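Local coordinates for carbonic anhydrase (Porphyridium purpureum, PDB 1DDZ), which probably catalyses the reversible hydration of carbon dioxide to hydrogencarbonate and a proton, using one bound zinc ion in each of its two homologous halves, at residues A418-I423 with N431-I436. Numbering follows the deposited sequence.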
loop_
_atom_site.group_PDB
_atom_site.type_symbol
_atom_site.label_atom_id
_atom_site.label_comp_id
_atom_site.label_asym_id
_atom_site.label_seq_id
_atom_site.Cartn_x
_atom_site.Cartn_y
_atom_site.Cartn_z
ATOM N N ALA A 418 -10.348 24.232 16.023
ATOM C CA ALA A 418 -10.594 25.656 16.164
ATOM C C ALA A 418 -11.888 25.999 15.446
ATOM O O ALA A 418 -12.798 26.587 16.041
ATOM C CB ALA A 418 -9.439 26.457 15.584
ATOM N N GLU A 419 -11.986 25.571 14.188
ATOM C CA GLU A 419 -13.169 25.794 13.383
ATOM C C GLU A 419 -14.286 24.833 13.726
ATOM O O GLU A 419 -15.438 25.245 13.854
ATOM C CB GLU A 419 -12.849 25.673 11.901
ATOM C CG GLU A 419 -14.089 25.575 11.000
ATOM C CD GLU A 419 -15.032 26.791 11.109
ATOM O OE1 GLU A 419 -16.242 26.640 10.856
ATOM O OE2 GLU A 419 -14.565 27.904 11.434
ATOM N N LEU A 420 -13.968 23.556 13.889
ATOM C CA LEU A 420 -15.008 22.578 14.192
ATOM C C LEU A 420 -15.762 22.827 15.514
ATOM O O LEU A 420 -16.961 22.625 15.574
ATOM C CB LEU A 420 -14.458 21.141 14.096
ATOM C CG LEU A 420 -14.006 20.682 12.701
ATOM C CD1 LEU A 420 -13.410 19.275 12.799
ATOM C CD2 LEU A 420 -15.188 20.712 11.719
ATOM N N SER A 421 -15.070 23.342 16.521
ATOM C CA SER A 421 -15.658 23.654 17.833
ATOM C C SER A 421 -16.813 24.640 17.782
ATOM O O SER A 421 -17.709 24.606 18.609
ATOM C CB SER A 421 -14.582 24.229 18.747
ATOM O OG SER A 421 -13.598 23.240 18.986
ATOM N N ARG A 422 -16.768 25.526 16.800
ATOM C CA ARG A 422 -17.803 26.536 16.618
ATOM C C ARG A 422 -19.127 25.906 16.230
ATOM O O ARG A 422 -20.170 26.509 16.387
ATOM C CB ARG A 422 -17.384 27.510 15.517
ATOM C CG ARG A 422 -16.036 28.179 15.747
ATOM C CD ARG A 422 -15.641 28.992 14.529
ATOM N NE ARG A 422 -16.658 29.987 14.227
ATOM C CZ ARG A 422 -16.883 30.526 13.033
ATOM N NH1 ARG A 422 -16.158 30.176 11.974
ATOM N NH2 ARG A 422 -17.849 31.430 12.906
ATOM N N ILE A 423 -19.073 24.686 15.703
ATOM C CA ILE A 423 -20.268 24.003 15.227
ATOM C C ILE A 423 -20.600 22.863 16.138
ATOM O O ILE A 423 -19.776 22.009 16.386
ATOM C CB ILE A 423 -20.062 23.457 13.814
ATOM C CG1 ILE A 423 -19.262 24.469 12.993
ATOM C CG2 ILE A 423 -21.417 23.088 13.178
ATOM C CD1 ILE A 423 -18.883 23.995 11.627
ATOM N N ASN A 431 -20.583 18.117 7.825
ATOM C CA ASN A 431 -20.432 18.802 6.562
ATOM C C ASN A 431 -19.250 19.739 6.518
ATOM O O ASN A 431 -18.713 19.981 5.445
ATOM C CB ASN A 431 -21.696 19.555 6.220
ATOM C CG ASN A 431 -22.791 18.635 5.763
ATOM O OD1 ASN A 431 -23.849 19.084 5.399
ATOM N ND2 ASN A 431 -22.528 17.340 5.745
ATOM N N ARG A 432 -18.848 20.291 7.659
ATOM C CA ARG A 432 -17.691 21.190 7.686
ATOM C C ARG A 432 -16.427 20.346 7.589
ATOM O O ARG A 432 -15.485 20.699 6.869
ATOM C CB ARG A 432 -17.655 22.038 8.964
ATOM C CG ARG A 432 -16.466 23.006 9.027
ATOM C CD ARG A 432 -16.490 23.996 7.865
ATOM N NE ARG A 432 -16.712 25.358 8.342
ATOM C CZ ARG A 432 -17.128 26.375 7.596
ATOM N NH1 ARG A 432 -17.403 26.212 6.313
ATOM N NH2 ARG A 432 -17.185 27.582 8.129
ATOM N N LEU A 433 -16.415 19.242 8.325
ATOM C CA LEU A 433 -15.280 18.311 8.323
ATOM C C LEU A 433 -15.044 17.820 6.891
ATOM O O LEU A 433 -13.912 17.681 6.442
ATOM C CB LEU A 433 -15.595 17.105 9.206
ATOM C CG LEU A 433 -14.514 16.296 9.942
ATOM C CD1 LEU A 433 -14.924 14.853 9.894
ATOM C CD2 LEU A 433 -13.130 16.482 9.371
ATOM N N ILE A 434 -16.137 17.555 6.194
ATOM C CA ILE A 434 -16.119 17.083 4.814
ATOM C C ILE A 434 -15.465 18.135 3.920
ATOM O O ILE A 434 -14.712 17.814 3.010
ATOM C CB ILE A 434 -17.590 16.770 4.355
ATOM C CG1 ILE A 434 -18.077 15.486 5.013
ATOM C CG2 ILE A 434 -17.724 16.701 2.852
ATOM C CD1 ILE A 434 -19.459 15.127 4.581
ATOM N N GLU A 435 -15.733 19.406 4.208
ATOM C CA GLU A 435 -15.182 20.509 3.430
ATOM C C GLU A 435 -13.685 20.655 3.658
ATOM O O GLU A 435 -12.909 20.872 2.719
ATOM C CB GLU A 435 -15.879 21.820 3.816
ATOM C CG GLU A 435 -17.321 21.907 3.387
ATOM C CD GLU A 435 -18.066 23.091 4.015
ATOM O OE1 GLU A 435 -17.704 23.497 5.126
ATOM O OE2 GLU A 435 -19.003 23.617 3.382
ATOM N N ILE A 436 -13.300 20.636 4.920
ATOM C CA ILE A 436 -11.904 20.759 5.296
ATOM C C ILE A 436 -11.117 19.525 4.803
ATOM O O ILE A 436 -9.933 19.632 4.447
ATOM C CB ILE A 436 -11.795 20.935 6.804
ATOM C CG1 ILE A 436 -12.493 22.243 7.206
ATOM C CG2 ILE A 436 -10.351 20.935 7.242
ATOM C CD1 ILE A 436 -12.555 22.444 8.740
#
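Leu-420 and Arg-432 mark the closest backbone approach, CA to CA 7.2 Å, where the short helix 417-420, leaving through a type I turn from Leu-420 to Ile-423, faces the long helix 426-447 of this alpha-beta-alpha, beta-class carbonic anhydrase. A four-residue salt-bridge network, Arg-422, Glu-419, Arg-432 and Glu-435, joins the two consecutive helices. Arg-432 holds Glu-419 side-on: its NE donates to OE1 at 2.9 Å and its NH2 donates to the same OE1 at 3.0 Å. OE1 lies in the guanidinium plane, 1° out of it, while both N-H groups come from above the same face of the carboxylate, in keeping with the 64° between the two planes. The other oxygen, OE2, accepts Arg-422 NH1 through its syn lone pair, so Glu-419 is bound by two arginines. Arg-432 NH2 also bonds to the carbonyl of Gln-27, tying the network to the segment following helix 12-25. On the aliphatic part of Arg-432, Ile-423 CD1 packs against CB at 3.5 Å, the two side chains crossing at about a right angle. Chi1 of -65° sets Leu-420 CG anti to its carbonyl carbon; from there CD2 meets Arg-432 CG at 3.8 Å and CD1 lies 4.3 Å from Leu-433 CG. An alanine in place of Arg-432 would probably leave Glu-419 OE1 and Glu-435 OE1 without their guanidinium partner and open a gap where CG had met Ile-423 CD1 and Leu-420 CD2. The guanidinium's far nitrogen, Arg-432 NH1, donates to Glu-435 OE1 at 3.0 Å, while Glu-435 OE2 is hydrogen-bonded to Tyr-385 OH and Gly-30 N.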